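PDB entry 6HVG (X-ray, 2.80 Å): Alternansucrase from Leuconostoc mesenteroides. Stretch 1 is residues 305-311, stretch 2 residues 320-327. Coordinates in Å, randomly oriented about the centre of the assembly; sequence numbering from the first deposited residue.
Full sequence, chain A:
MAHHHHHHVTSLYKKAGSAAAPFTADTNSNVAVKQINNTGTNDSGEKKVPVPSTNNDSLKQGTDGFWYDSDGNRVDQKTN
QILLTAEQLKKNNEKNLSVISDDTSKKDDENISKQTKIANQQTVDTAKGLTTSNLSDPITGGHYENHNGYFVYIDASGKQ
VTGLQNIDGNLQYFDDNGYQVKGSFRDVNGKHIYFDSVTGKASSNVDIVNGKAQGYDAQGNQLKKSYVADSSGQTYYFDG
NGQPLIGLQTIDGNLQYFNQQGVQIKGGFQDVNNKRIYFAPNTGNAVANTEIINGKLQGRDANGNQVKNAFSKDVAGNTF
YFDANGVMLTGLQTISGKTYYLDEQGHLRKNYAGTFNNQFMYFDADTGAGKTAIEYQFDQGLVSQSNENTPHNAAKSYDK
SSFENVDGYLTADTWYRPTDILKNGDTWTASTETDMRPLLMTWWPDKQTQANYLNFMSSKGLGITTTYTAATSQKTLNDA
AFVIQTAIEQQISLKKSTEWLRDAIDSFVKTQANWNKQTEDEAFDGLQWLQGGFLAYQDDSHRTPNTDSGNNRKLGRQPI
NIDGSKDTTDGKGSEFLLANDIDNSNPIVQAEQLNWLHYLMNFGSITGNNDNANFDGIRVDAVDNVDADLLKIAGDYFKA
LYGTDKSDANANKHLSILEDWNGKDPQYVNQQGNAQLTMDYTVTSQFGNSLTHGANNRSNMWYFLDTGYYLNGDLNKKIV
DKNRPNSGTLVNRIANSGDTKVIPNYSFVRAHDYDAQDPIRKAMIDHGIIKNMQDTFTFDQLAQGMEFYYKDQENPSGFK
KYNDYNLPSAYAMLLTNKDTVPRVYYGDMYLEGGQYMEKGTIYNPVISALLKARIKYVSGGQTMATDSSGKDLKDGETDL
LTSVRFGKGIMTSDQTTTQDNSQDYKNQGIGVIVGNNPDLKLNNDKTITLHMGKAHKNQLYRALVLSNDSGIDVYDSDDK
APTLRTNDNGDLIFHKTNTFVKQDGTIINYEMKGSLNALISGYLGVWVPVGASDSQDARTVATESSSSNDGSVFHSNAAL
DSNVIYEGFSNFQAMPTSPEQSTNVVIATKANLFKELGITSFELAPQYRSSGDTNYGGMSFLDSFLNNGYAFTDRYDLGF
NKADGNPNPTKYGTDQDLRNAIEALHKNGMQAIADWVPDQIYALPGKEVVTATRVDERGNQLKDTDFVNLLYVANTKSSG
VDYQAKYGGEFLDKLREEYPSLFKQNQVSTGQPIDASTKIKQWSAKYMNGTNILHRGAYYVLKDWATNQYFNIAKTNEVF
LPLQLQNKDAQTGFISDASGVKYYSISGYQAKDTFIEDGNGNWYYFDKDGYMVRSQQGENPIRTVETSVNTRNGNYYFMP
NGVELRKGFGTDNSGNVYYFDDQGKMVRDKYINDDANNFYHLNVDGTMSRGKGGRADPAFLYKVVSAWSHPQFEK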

# COMPACT_ATOMS: atom_id res chain seq x y z
N ASN A 305 29.19 -7.60 -45.31
CA ASN A 305 30.60 -7.47 -45.68
C ASN A 305 31.51 -7.47 -44.46
O ASN A 305 31.19 -6.86 -43.41
CB ASN A 305 30.83 -6.17 -46.46
CG ASN A 305 30.27 -6.23 -47.87
OD1 ASN A 305 30.44 -7.23 -48.56
ND2 ASN A 305 29.61 -5.15 -48.31
N GLN A 306 32.66 -8.13 -44.60
CA GLN A 306 33.65 -8.14 -43.55
C GLN A 306 34.17 -6.73 -43.32
O GLN A 306 34.18 -5.91 -44.24
CB GLN A 306 34.81 -9.07 -43.88
CG GLN A 306 35.71 -9.34 -42.68
CD GLN A 306 36.78 -10.38 -42.94
OE1 GLN A 306 36.83 -11.00 -44.01
NE2 GLN A 306 37.64 -10.60 -41.95
N VAL A 307 34.57 -6.43 -42.07
CA VAL A 307 35.05 -5.09 -41.70
C VAL A 307 36.58 -5.08 -41.65
O VAL A 307 37.22 -5.91 -41.00
CB VAL A 307 34.44 -4.54 -40.38
CG1 VAL A 307 32.94 -4.67 -40.37
CG2 VAL A 307 35.02 -5.24 -39.17
N LYS A 308 37.13 -4.12 -42.39
CA LYS A 308 38.56 -3.94 -42.52
C LYS A 308 38.83 -2.47 -42.23
O LYS A 308 38.12 -1.60 -42.72
CB LYS A 308 39.02 -4.33 -43.93
N ASN A 309 39.85 -2.21 -41.41
CA ASN A 309 40.25 -0.85 -41.05
C ASN A 309 39.07 -0.05 -40.55
O ASN A 309 38.69 0.91 -41.18
CB ASN A 309 40.94 -0.16 -42.23
CG ASN A 309 42.15 -0.94 -42.72
OD1 ASN A 309 43.12 -1.13 -42.00
ND2 ASN A 309 42.08 -1.39 -43.96
N ALA A 310 38.49 -0.46 -39.42
CA ALA A 310 37.32 0.20 -38.85
C ALA A 310 36.88 -0.41 -37.52
O ALA A 310 37.26 -1.54 -37.17
CB ALA A 310 36.17 0.14 -39.85
N PHE A 311 36.05 0.36 -36.83
CA PHE A 311 35.34 -0.07 -35.64
C PHE A 311 34.04 -0.76 -36.06
O PHE A 311 33.32 -0.25 -36.92
CB PHE A 311 34.93 1.12 -34.77
CG PHE A 311 36.06 1.75 -34.02
CD1 PHE A 311 36.61 2.94 -34.45
CD2 PHE A 311 36.55 1.16 -32.86
CE1 PHE A 311 37.64 3.54 -33.75
CE2 PHE A 311 37.59 1.75 -32.15
CZ PHE A 311 38.14 2.94 -32.60
N PHE A 320 34.75 -3.33 -31.28
CA PHE A 320 36.12 -3.78 -31.57
C PHE A 320 36.65 -2.88 -32.66
O PHE A 320 35.90 -2.12 -33.25
CB PHE A 320 36.15 -5.24 -32.09
CG PHE A 320 35.53 -6.23 -31.16
CD1 PHE A 320 36.33 -7.04 -30.37
CD2 PHE A 320 34.15 -6.32 -31.04
CE1 PHE A 320 35.75 -7.93 -29.47
CE2 PHE A 320 33.56 -7.22 -30.16
CZ PHE A 320 34.36 -8.02 -29.36
N TYR A 321 37.95 -2.98 -32.92
CA TYR A 321 38.54 -2.35 -34.10
C TYR A 321 39.24 -3.43 -34.87
O TYR A 321 39.94 -4.25 -34.29
CB TYR A 321 39.54 -1.23 -33.74
CG TYR A 321 40.10 -0.57 -34.97
CD1 TYR A 321 39.44 0.49 -35.58
CD2 TYR A 321 41.27 -1.04 -35.56
CE1 TYR A 321 39.92 1.08 -36.75
CE2 TYR A 321 41.78 -0.46 -36.72
CZ TYR A 321 41.10 0.60 -37.30
OH TYR A 321 41.60 1.16 -38.46
N PHE A 322 39.08 -3.43 -36.19
CA PHE A 322 39.68 -4.47 -37.02
C PHE A 322 40.60 -3.85 -38.05
O PHE A 322 40.20 -2.93 -38.75
CB PHE A 322 38.58 -5.29 -37.71
CG PHE A 322 37.70 -6.06 -36.75
CD1 PHE A 322 38.11 -7.28 -36.24
CD2 PHE A 322 36.45 -5.58 -36.38
CE1 PHE A 322 37.31 -8.00 -35.36
CE2 PHE A 322 35.65 -6.29 -35.50
CZ PHE A 322 36.06 -7.51 -35.01
N ASP A 323 41.82 -4.37 -38.14
CA ASP A 323 42.86 -3.77 -39.00
C ASP A 323 42.71 -4.16 -40.48
O ASP A 323 41.74 -4.83 -40.86
CB ASP A 323 44.26 -4.09 -38.44
CG ASP A 323 44.64 -5.56 -38.57
OD1 ASP A 323 44.15 -6.25 -39.47
OD2 ASP A 323 45.48 -6.03 -37.78
N ALA A 324 43.66 -3.73 -41.31
CA ALA A 324 43.65 -4.06 -42.74
C ALA A 324 43.60 -5.56 -43.02
O ALA A 324 42.99 -5.98 -43.99
CB ALA A 324 44.86 -3.45 -43.42
N ASN A 325 44.23 -6.37 -42.18
CA ASN A 325 44.20 -7.84 -42.34
C ASN A 325 42.91 -8.51 -41.80
O ASN A 325 42.81 -9.73 -41.78
CB ASN A 325 45.41 -8.51 -41.67
CG ASN A 325 46.67 -8.39 -42.50
OD1 ASN A 325 46.72 -8.85 -43.64
ND2 ASN A 325 47.71 -7.79 -41.92
N GLY A 326 41.96 -7.70 -41.34
CA GLY A 326 40.71 -8.18 -40.74
C GLY A 326 40.74 -8.53 -39.25
O GLY A 326 39.69 -8.78 -38.63
N VAL A 327 41.94 -8.52 -38.67
CA VAL A 327 42.16 -9.06 -37.32
C VAL A 327 41.89 -7.99 -36.26
O VAL A 327 42.35 -6.85 -36.40
CB VAL A 327 43.62 -9.57 -37.15
CG1 VAL A 327 43.86 -10.10 -35.73
CG2 VAL A 327 43.94 -10.63 -38.20

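The oddest feature here is a close polar approach that fails as a bond: N309 OD1 lies 2.7 Å from A324 N, yet the angle is too poor for a hydrogen bond. N309 takes a left-handed backbone conformation (phi 51°, psi 65°), and although its CA-to-CB bond points away from the other stretch, the end of its side chain comes nearer to the other stretch, with N309 OD1 also 3.2 Å from A324 CB.

The dependable polar links are backbone ones. A310 and F322 form an antiparallel hydrogen-bonded pair: A310 N donates to F322 O at 3.1 Å, and F322 N donates to A310 O at 2.8 Å. One residue further, F311 faces Y321 as a non-hydrogen-bonded pair, where the strands draw in to 4.2 Å between F311 CA and Y321 CA. Two CA-H...O contacts flank that site, Y321 CA to A310 O at 3.4 Å and F311 CA to F320 O at 3.2 Å.

Sheet alternation sorts the side chains. F311 and Y321 share one face, and the edge of the Y321 ring meets the face of the F311 ring, with planes at 74° and centroids 5.1 Å apart. The t rotamer of Y321 lays its ring along the partner backbone, so that A310 O sits over one ring face and Y321 OH reaches within 3.5 Å of N309 C. A310 and F322 occupy the other face, and V307 CG2 lies 3.2 Å from F322 CD2, an apolar contact closer than carbon atoms normally pack.

Past the strand, D323 to G326 make a type I turn, closed by G326 N to D323 O at 2.9 Å. The same D323 O accepts a weak bond from N309 N at 3.3 Å, tying turn to loop. G326, at phi 85°, calls for glycine: a CB would jam against the preceding carbonyl and clash with Q306 NE2.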